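Local coordinates for periplasmic sugar-binding protein (Chloroflexus aurantiacus, PDB 4RXU) that probably serves an ABC-type sugar transporter as its solute-binding protein, holding beta-D-glucose in the cleft between two alpha/beta lobes, at residues Q47-R51 and G356-A360; A100-E105 and I121-A126; Y129-S135 and P320-Y326. All coordinates share one frame; numbering follows the deposited sequence. Where two conformers were deposited one is given.

In the fold
All three contacts are partly buried, but their chemistry differs. Interaction 1 is the most long-range in sequence: it joins helix 44-59 to the loop after helix 348-354 with hydrogen bonds, a cation-pi contact and a water, and the loops closed by the other two are nested within it. Interaction 2, farthest of the three from the chain's centre, is a local alanine-rich contact with one side-chain hydrogen bond. Interaction 3, nearest the centre, is largely aromatic and lies on strand 129-133. Interactions 2 and 3 adjoin in sequence, since loop 121-126 leads into that strand; their centres are about 16 Å apart. Interaction 1 touches neither.

Interaction 1: residues Q47-R51 and G356-A360; sequences QDETR and GYYSA
R51 and Y357 illustrate how one guanidinium can hold a backbone carbonyl and an aromatic ring of the same residue. In this type 1 periplasmic-binding-protein fold, R51 projects from helix 44-59, which follows the first strand, and Y357 lies in the loop after helix 348-354. The R51 chain bends at its second torsion (chi2 -65°) and then runs straight, carrying the group over one face of the tyrosine ring. There NH2 sits 3.4 Å from the plane of the Y357 ring, over its centre, and CZ is 4.2 Å from the ring centroid, a cation-pi contact. The two planes are not parallel but inclined by 32°, a tilt that accompanies a second task: the same R51 NH2 donates an almost straight hydrogen bond of 2.8 Å to Y357 O, which lies in the guanidinium plane. A chi1 of -160° puts Y357 CG on the carbonyl side of the residue, which lets ring and carbonyl O meet the same NH2.

At the far end of the ring Q47 OE1 comes up at the edge, the two side chains crossing at about a right angle. Y357 OH donates to Q47 OE1 over 2.7 Å, while Q47 NE2 bonds to D278 O and E280 OE2. Because D278 lines the glucose pocket, the helix is tied here to the sugar site's surroundings. Y358 turns its ring face to Y357, whose CD2 stands 3.5 Å from that plane, and its hydroxyl bonds to A279 O. The last link runs through a water in the guanidinium plane, which accepts from R51 NH1 at 2.8 Å and donates to G356 O at 2.8 Å.

Interaction 2: residues A100-E105 and I121-A126; sequences AAAAAE and IRETDA
A100 and I121 begin an apolar seam between helix 101-109, the helix of a beta-alpha-beta unit, and the loop that follows the unit's second strand, 113-117. A100 CB meets I121 CG1 at 3.8 Å, and I121 CD1 reaches on to A104 CB, one helical turn later. A104 CB also touches A126 CB at 4.0 Å and closes over A126 O at 3.4 Å, a carbonyl that has no hydrogen-bond partner in the model. A101 CB rests on T124 CG2 at 3.9 Å. The small methyls let the loop backbone come close: A101 CB is 3.5 Å from R122 O.

Hydrogen bonds gather at T124. The threonine's first torsion (chi1 179°) swings OG1 away from the backbone N, and the hydroxyl donates to the anti lone pair of E105 OE2, over 2.9 Å. The same OG1 accepts from A126 N at 2.9 Å, forming an ST turn within the loop.

Ion pairs belong to the loop's outer side, where R122 NH2 meets E123 OE2; E123 OE1 has a second partner in K330, and R122 NH1 bonds to T98.

Donating one way and accepting the other, the threonine hydroxyl is fixed in rotation, and the bond it gives E105 would probably favour an ionised carboxylate.

Interaction 3: residues Y129-S135 and P320-Y326; sequences YYVTFDS and PEARGTY
Y326 OH is gripped twice: it accepts a 2.7 Å hydrogen bond from a water and bonds to Q337 OE1. The water also donates to D134 OD1 at 2.9 Å, and that oxygen caps A137 N at the start of helix 135-148. The water thus joins the hydroxyl of a strand 325-327 residue to D134, the N-cap of that helix.

Behind the hydroxyl, along the ring, the contact becomes aromatic. Y130 directs the CD2-CE2 edge of its ring at the face of Y326, a T-shaped pair with planes at 90° and centroids 5.0 Å apart. The side chains of T132 and Y326 come from opposite directions, and T132 CG2 meets Y326 CE1 obliquely at 3.6 Å, on the same side of the ring as Y130. T132 has OG1 anti to its own nitrogen (chi1 -173°), where the hydroxyl donates to F133 O over 2.7 Å and leaves the methyl for the tyrosine. At the strand's other end P320 lies over the Y129 ring, with CG 3.9 Å from the centroid in a CH-pi contact, while A322 CB meets the ring's edge.

Y130 OH bonds to D118 O, from a residue of the glucose pocket. Strand 129-133 lies between parallel strands 113-117 and 332-343; strand 325-327 pairs antiparallel with the latter, and P320 packs on helix 300-315.

Interaction 1: residues Q47-R51 and G356-A360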
loop_
_atom_site.group_PDB
_atom_site.type_symbol
_atom_site.label_atom_id
_atom_site.label_comp_id
_atom_site.label_asym_id
_atom_site.label_seq_id
_atom_site.Cartn_x
_atom_site.Cartn_y
_atom_site.Cartn_z
ATOM N N GLN A 47 8.251 9.079 1.447
ATOM C CA GLN A 47 8.654 8.953 0.045
ATOM C C GLN A 47 7.867 9.953 -0.807
ATOM O O GLN A 47 8.438 10.740 -1.574
ATOM C CB GLN A 47 8.451 7.550 -0.492
ATOM C CG GLN A 47 9.272 6.445 0.165
ATOM C CD GLN A 47 9.376 5.243 -0.759
ATOM O OE1 GLN A 47 9.768 5.379 -1.935
ATOM N NE2 GLN A 47 9.010 4.070 -0.255
ATOM N N ASP A 48 6.541 9.942 -0.670
ATOM C CA ASP A 48 5.743 10.880 -1.470
ATOM C C ASP A 48 6.078 12.334 -1.158
ATOM O O ASP A 48 6.170 13.133 -2.074
ATOM C CB ASP A 48 4.247 10.644 -1.301
ATOM C CG ASP A 48 3.862 9.229 -1.631
ATOM O OD1 ASP A 48 4.266 8.341 -0.852
ATOM O OD2 ASP A 48 3.193 9.007 -2.676
ATOM N N GLU A 49 6.254 12.677 0.115
ATOM C CA GLU A 49 6.666 14.039 0.487
ATOM C C GLU A 49 7.947 14.445 -0.251
ATOM O O GLU A 49 8.007 15.497 -0.877
ATOM C CB GLU A 49 6.883 14.170 2.004
ATOM C CG GLU A 49 7.231 15.579 2.449
ATOM C CD GLU A 49 7.613 15.640 3.902
ATOM O OE1 GLU A 49 8.164 14.641 4.411
ATOM O OE2 GLU A 49 7.380 16.683 4.535
ATOM N N THR A 50 8.943 13.578 -0.191
ATOM C CA THR A 50 10.232 13.808 -0.846
ATOM C C THR A 50 10.096 13.960 -2.339
ATOM O O THR A 50 10.610 14.908 -2.935
ATOM C CB THR A 50 11.212 12.660 -0.536
ATOM O OG1 THR A 50 11.538 12.706 0.866
ATOM C CG2 THR A 50 12.497 12.776 -1.437
ATOM N N ARG A 51 9.346 13.040 -2.941
ATOM C CA ARG A 51 9.181 13.047 -4.375
ATOM C C ARG A 51 8.342 14.236 -4.853
ATOM O O ARG A 51 8.631 14.800 -5.925
ATOM C CB ARG A 51 8.584 11.731 -4.857
ATOM C CG ARG A 51 9.410 10.501 -4.505
ATOM C CD ARG A 51 10.744 10.491 -5.188
ATOM N NE ARG A 51 11.490 9.276 -4.857
ATOM C CZ ARG A 51 12.633 8.937 -5.436
ATOM N NH1 ARG A 51 13.149 9.712 -6.382
ATOM N NH2 ARG A 51 13.251 7.833 -5.061
ATOM N N GLY A 356 17.165 4.844 -11.705
ATOM C CA GLY A 356 17.387 6.103 -11.007
ATOM C C GLY A 356 16.623 6.337 -9.723
ATOM O O GLY A 356 16.757 7.394 -9.120
ATOM N N TYR A 357 15.845 5.356 -9.287
ATOM C CA TYR A 357 15.036 5.548 -8.099
ATOM C C TYR A 357 15.900 5.820 -6.876
ATOM O O TYR A 357 15.680 6.806 -6.131
ATOM C CB TYR A 357 14.144 4.337 -7.857
ATOM C CG TYR A 357 12.963 4.617 -6.955
ATOM C CD1 TYR A 357 11.874 5.294 -7.437
ATOM C CD2 TYR A 357 12.949 4.218 -5.616
ATOM C CE1 TYR A 357 10.771 5.585 -6.638
ATOM C CE2 TYR A 357 11.842 4.462 -4.825
ATOM C CZ TYR A 357 10.745 5.156 -5.348
ATOM O OH TYR A 357 9.599 5.401 -4.588
ATOM N N TYR A 358 16.911 4.972 -6.709
ATOM C CA TYR A 358 17.878 5.116 -5.632
ATOM C C TYR A 358 19.296 5.088 -6.156
ATOM O O TYR A 358 19.571 4.440 -7.143
ATOM C CB TYR A 358 17.774 3.983 -4.612
ATOM C CG TYR A 358 16.485 3.898 -3.820
ATOM C CD1 TYR A 358 15.902 5.026 -3.275
ATOM C CD2 TYR A 358 15.885 2.686 -3.584
ATOM C CE1 TYR A 358 14.755 4.945 -2.510
ATOM C CE2 TYR A 358 14.714 2.604 -2.819
ATOM C CZ TYR A 358 14.168 3.742 -2.278
ATOM O OH TYR A 358 13.007 3.689 -1.520
ATOM N N SER A 359 20.190 5.768 -5.453
ATOM C CA SER A 359 21.618 5.613 -5.702
ATOM C C SER A 359 22.112 4.287 -5.130
ATOM O O SER A 359 21.713 3.867 -4.035
ATOM C CB SER A 359 22.390 6.779 -5.102
ATOM O OG SER A 359 23.796 6.530 -5.128
ATOM N N ALA A 360 22.998 3.622 -5.874
ATOM C CA ALA A 360 23.612 2.387 -5.382
ATOM C C ALA A 360 24.310 2.586 -4.031
ATOM O O ALA A 360 24.389 1.654 -3.222
ATOM C CB ALA A 360 24.614 1.864 -6.393
HETATM O O HOH W 1 15.695 9.477 -7.616
#

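Interaction 2: residues A100-E105 and I121-A126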
loop_
_atom_site.group_PDB
_atom_site.type_symbol
_atom_site.label_atom_id
_atom_site.label_comp_id
_atom_site.label_asym_id
_atom_site.label_seq_id
_atom_site.Cartn_x
_atom_site.Cartn_y
_atom_site.Cartn_z
ATOM N N ALA A 100 -13.236 10.296 5.093
ATOM C CA ALA A 100 -12.818 11.464 4.296
ATOM C C ALA A 100 -13.916 11.998 3.370
ATOM O O ALA A 100 -13.725 13.021 2.688
ATOM C CB ALA A 100 -11.588 11.085 3.471
ATOM N N ALA A 101 -15.059 11.306 3.315
ATOM C CA ALA A 101 -16.134 11.777 2.455
ATOM C C ALA A 101 -16.528 13.247 2.689
ATOM O O ALA A 101 -16.669 14.026 1.728
ATOM C CB ALA A 101 -17.351 10.850 2.545
ATOM N N ALA A 102 -16.690 13.642 3.947
ATOM C CA ALA A 102 -17.143 15.019 4.234
ATOM C C ALA A 102 -16.106 16.046 3.778
ATOM O O ALA A 102 -16.452 17.112 3.274
ATOM C CB ALA A 102 -17.486 15.210 5.704
ATOM N N ALA A 103 -14.828 15.712 3.924
ATOM C CA ALA A 103 -13.753 16.576 3.438
ATOM C C ALA A 103 -13.796 16.785 1.926
ATOM O O ALA A 103 -13.655 17.920 1.427
ATOM C CB ALA A 103 -12.406 16.012 3.868
ATOM N N ALA A 104 -14.003 15.678 1.204
ATOM C CA ALA A 104 -14.097 15.725 -0.251
ATOM C C ALA A 104 -15.325 16.577 -0.653
ATOM O O ALA A 104 -15.275 17.399 -1.563
ATOM C CB ALA A 104 -14.198 14.303 -0.808
ATOM N N GLU A 105 -16.431 16.358 0.043
ATOM C CA GLU A 105 -17.660 17.079 -0.214
ATOM C C GLU A 105 -17.493 18.568 0.051
ATOM O O GLU A 105 -18.003 19.390 -0.716
ATOM C CB GLU A 105 -18.804 16.482 0.604
ATOM C CG GLU A 105 -19.211 15.124 0.048
ATOM C CD GLU A 105 -20.010 14.254 0.992
ATOM O OE1 GLU A 105 -20.266 14.631 2.157
ATOM O OE2 GLU A 105 -20.360 13.141 0.540
ATOM N N ILE A 121 -10.826 7.812 -1.437
ATOM C CA ILE A 121 -11.920 8.329 -0.620
ATOM C C ILE A 121 -13.199 7.627 -1.036
ATOM O O ILE A 121 -13.509 7.541 -2.221
ATOM C CB ILE A 121 -12.087 9.850 -0.800
ATOM C CG1 ILE A 121 -10.846 10.540 -0.230
ATOM C CG2 ILE A 121 -13.342 10.326 -0.081
ATOM C CD1 ILE A 121 -10.820 12.043 -0.367
ATOM N N ARG A 122 -13.944 7.144 -0.050
ATOM C CA ARG A 122 -15.124 6.324 -0.274
ATOM C C ARG A 122 -16.429 6.975 0.098
ATOM O O ARG A 122 -16.458 7.944 0.848
ATOM C CB ARG A 122 -14.982 5.007 0.484
ATOM C CG ARG A 122 -13.862 4.141 -0.072
ATOM C CD ARG A 122 -13.810 2.808 0.646
ATOM N NE ARG A 122 -14.848 1.888 0.156
ATOM C CZ ARG A 122 -15.932 1.501 0.801
ATOM N NH1 ARG A 122 -16.219 1.937 2.024
ATOM N NH2 ARG A 122 -16.753 0.648 0.184
ATOM N N GLU A 123 -17.500 6.427 -0.468
ATOM C CA GLU A 123 -18.893 6.701 -0.051
ATOM C C GLU A 123 -19.307 8.144 -0.324
ATOM O O GLU A 123 -20.052 8.778 0.438
ATOM C CB GLU A 123 -19.112 6.331 1.411
ATOM C CG GLU A 123 -18.885 4.858 1.744
ATOM C CD GLU A 123 -19.670 3.862 0.892
ATOM O OE1 GLU A 123 -20.630 4.234 0.194
ATOM O OE2 GLU A 123 -19.317 2.666 0.932
ATOM N N THR A 124 -18.817 8.648 -1.443
ATOM C CA THR A 124 -19.217 9.956 -1.960
ATOM C C THR A 124 -18.946 10.072 -3.434
ATOM O O THR A 124 -18.021 9.464 -3.975
ATOM C CB THR A 124 -18.534 11.157 -1.259
ATOM O OG1 THR A 124 -18.986 12.376 -1.866
ATOM C CG2 THR A 124 -17.027 11.101 -1.329
ATOM N N ASP A 125 -19.744 10.897 -4.086
ATOM C CA ASP A 125 -19.424 11.145 -5.500
ATOM C C ASP A 125 -18.526 12.389 -5.693
ATOM O O ASP A 125 -18.181 12.709 -6.827
ATOM C CB ASP A 125 -20.658 11.130 -6.404
ATOM C CG ASP A 125 -21.677 12.133 -6.008
ATOM O OD1 ASP A 125 -21.433 12.897 -5.055
ATOM O OD2 ASP A 125 -22.743 12.149 -6.656
ATOM N N ALA A 126 -18.091 12.990 -4.585
ATOM C CA ALA A 126 -17.197 14.134 -4.575
ATOM C C ALA A 126 -15.739 13.757 -4.775
ATOM O O ALA A 126 -14.875 14.361 -4.171
ATOM C CB ALA A 126 -17.352 14.922 -3.265
#

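Interaction 3: residues Y129-S135 and P320-Y326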
loop_
_atom_site.group_PDB
_atom_site.type_symbol
_atom_site.label_atom_id
_atom_site.label_comp_id
_atom_site.label_asym_id
_atom_site.label_seq_id
_atom_site.Cartn_x
_atom_site.Cartn_y
_atom_site.Cartn_z
ATOM N N TYR A 129 -10.992 12.387 -9.565
ATOM C CA TYR A 129 -9.967 11.465 -10.127
ATOM C C TYR A 129 -9.323 10.706 -9.001
ATOM O O TYR A 129 -9.297 11.171 -7.845
ATOM C CB TYR A 129 -8.883 12.219 -10.942
ATOM C CG TYR A 129 -9.509 12.956 -12.075
ATOM C CD1 TYR A 129 -9.789 12.307 -13.276
ATOM C CD2 TYR A 129 -9.944 14.274 -11.907
ATOM C CE1 TYR A 129 -10.453 12.962 -14.301
ATOM C CE2 TYR A 129 -10.618 14.933 -12.921
ATOM C CZ TYR A 129 -10.864 14.267 -14.116
ATOM O OH TYR A 129 -11.507 14.869 -15.166
ATOM N N TYR A 130 -8.756 9.575 -9.370
ATOM C CA TYR A 130 -7.982 8.744 -8.457
ATOM C C TYR A 130 -6.626 8.381 -9.098
ATOM O O TYR A 130 -6.574 7.615 -10.057
ATOM C CB TYR A 130 -8.765 7.474 -8.136
ATOM C CG TYR A 130 -8.114 6.530 -7.149
ATOM C CD1 TYR A 130 -7.297 6.973 -6.121
ATOM C CD2 TYR A 130 -8.348 5.171 -7.241
ATOM C CE1 TYR A 130 -6.734 6.073 -5.219
ATOM C CE2 TYR A 130 -7.827 4.267 -6.346
ATOM C CZ TYR A 130 -7.027 4.702 -5.321
ATOM O OH TYR A 130 -6.532 3.773 -4.446
ATOM N N VAL A 131 -5.569 8.940 -8.550
ATOM C CA VAL A 131 -4.208 8.640 -8.961
ATOM C C VAL A 131 -3.720 7.522 -8.050
ATOM O O VAL A 131 -3.657 7.668 -6.841
ATOM C CB VAL A 131 -3.297 9.876 -8.820
ATOM C CG1 VAL A 131 -1.839 9.515 -9.039
ATOM C CG2 VAL A 131 -3.737 10.973 -9.779
ATOM N N THR A 132 -3.393 6.394 -8.662
ATOM C CA THR A 132 -3.144 5.162 -7.923
ATOM C C THR A 132 -2.153 4.235 -8.619
ATOM O O THR A 132 -1.994 4.270 -9.846
ATOM C CB THR A 132 -4.488 4.412 -7.678
ATOM O OG1 THR A 132 -4.299 3.283 -6.819
ATOM C CG2 THR A 132 -5.120 3.910 -9.001
ATOM N N PHE A 133 -1.519 3.395 -7.815
ATOM C CA PHE A 133 -0.884 2.199 -8.341
ATOM C C PHE A 133 -1.923 1.102 -8.527
ATOM O O PHE A 133 -3.035 1.150 -7.991
ATOM C CB PHE A 133 0.206 1.701 -7.410
ATOM C CG PHE A 133 1.341 2.666 -7.230
ATOM C CD1 PHE A 133 2.218 2.943 -8.265
ATOM C CD2 PHE A 133 1.524 3.308 -6.005
ATOM C CE1 PHE A 133 3.259 3.823 -8.077
ATOM C CE2 PHE A 133 2.569 4.180 -5.822
ATOM C CZ PHE A 133 3.433 4.430 -6.860
ATOM N N ASP A 134 -1.567 0.077 -9.280
ATOM C CA ASP A 134 -2.470 -1.075 -9.470
ATOM C C ASP A 134 -2.410 -1.961 -8.215
ATOM O O ASP A 134 -1.605 -2.885 -8.119
ATOM C CB ASP A 134 -2.027 -1.864 -10.697
ATOM C CG ASP A 134 -2.991 -2.983 -11.084
ATOM O OD1 ASP A 134 -3.818 -3.425 -10.254
ATOM O OD2 ASP A 134 -2.909 -3.450 -12.251
ATOM N N SER A 135 -3.252 -1.658 -7.234
ATOM C CA SER A 135 -3.190 -2.338 -5.935
ATOM C C SER A 135 -3.582 -3.814 -5.950
ATOM O O SER A 135 -3.027 -4.616 -5.178
ATOM C CB SER A 135 -4.024 -1.616 -4.885
ATOM O OG SER A 135 -3.511 -0.323 -4.622
ATOM N N PRO A 320 -7.878 15.920 -16.950
ATOM C CA PRO A 320 -6.839 14.916 -16.872
ATOM C C PRO A 320 -7.123 13.679 -17.700
ATOM O O PRO A 320 -8.265 13.373 -18.030
ATOM C CB PRO A 320 -6.844 14.531 -15.393
ATOM C CG PRO A 320 -7.374 15.733 -14.690
ATOM C CD PRO A 320 -8.423 16.238 -15.623
ATOM N N GLU A 321 -6.067 12.922 -17.932
ATOM C CA GLU A 321 -6.124 11.751 -18.795
ATOM C C GLU A 321 -6.361 10.464 -18.029
ATOM O O GLU A 321 -5.421 9.742 -17.724
ATOM C CB GLU A 321 -4.816 11.576 -19.549
ATOM C CG GLU A 321 -4.305 12.816 -20.209
ATOM C CD GLU A 321 -2.967 12.607 -20.873
ATOM O OE1 GLU A 321 -2.573 11.452 -21.172
ATOM O OE2 GLU A 321 -2.311 13.628 -21.086
ATOM N N ALA A 322 -7.615 10.135 -17.793
ATOM C CA ALA A 322 -7.943 8.970 -16.948
ATOM C C ALA A 322 -8.381 7.805 -17.804
ATOM O O ALA A 322 -8.970 7.980 -18.889
ATOM C CB ALA A 322 -9.011 9.313 -15.927
ATOM N N ARG A 323 -8.020 6.614 -17.341
ATOM C CA ARG A 323 -8.389 5.380 -18.023
ATOM C C ARG A 323 -8.760 4.343 -16.982
ATOM O O ARG A 323 -7.974 4.024 -16.089
ATOM C CB ARG A 323 -7.254 4.858 -18.905
ATOM C CG ARG A 323 -6.804 5.816 -19.997
ATOM C CD ARG A 323 -7.835 5.990 -21.111
ATOM N NE ARG A 323 -7.327 6.908 -22.128
ATOM C CZ ARG A 323 -7.514 8.233 -22.132
ATOM N NH1 ARG A 323 -8.220 8.825 -21.179
ATOM N NH2 ARG A 323 -6.995 8.977 -23.086
ATOM N N GLY A 324 -9.963 3.804 -17.101
ATOM C CA GLY A 324 -10.437 2.848 -16.122
ATOM C C GLY A 324 -10.989 3.575 -14.912
ATOM O O GLY A 324 -10.921 4.819 -14.810
ATOM N N THR A 325 -11.568 2.802 -14.005
ATOM C CA THR A 325 -12.194 3.348 -12.783
ATOM C C THR A 325 -11.940 2.455 -11.570
ATOM O O THR A 325 -11.639 1.252 -11.709
ATOM C CB THR A 325 -13.728 3.528 -12.922
ATOM O OG1 THR A 325 -14.349 2.275 -13.202
ATOM C CG2 THR A 325 -14.091 4.616 -14.011
ATOM N N TYR A 326 -12.078 3.052 -10.383
ATOM C CA TYR A 326 -12.163 2.283 -9.153
ATOM C C TYR A 326 -13.460 2.660 -8.490
ATOM O O TYR A 326 -13.748 3.829 -8.298
ATOM C CB TYR A 326 -11.026 2.584 -8.169
ATOM C CG TYR A 326 -9.692 1.961 -8.503
ATOM C CD1 TYR A 326 -9.006 2.303 -9.665
ATOM C CD2 TYR A 326 -9.113 1.045 -7.654
ATOM C CE1 TYR A 326 -7.781 1.729 -9.972
ATOM C CE2 TYR A 326 -7.887 0.473 -7.943
ATOM C CZ TYR A 326 -7.234 0.801 -9.110
ATOM O OH TYR A 326 -6.009 0.218 -9.358
HETATM O O HOH W 2 -6.044 -2.397 -8.777
#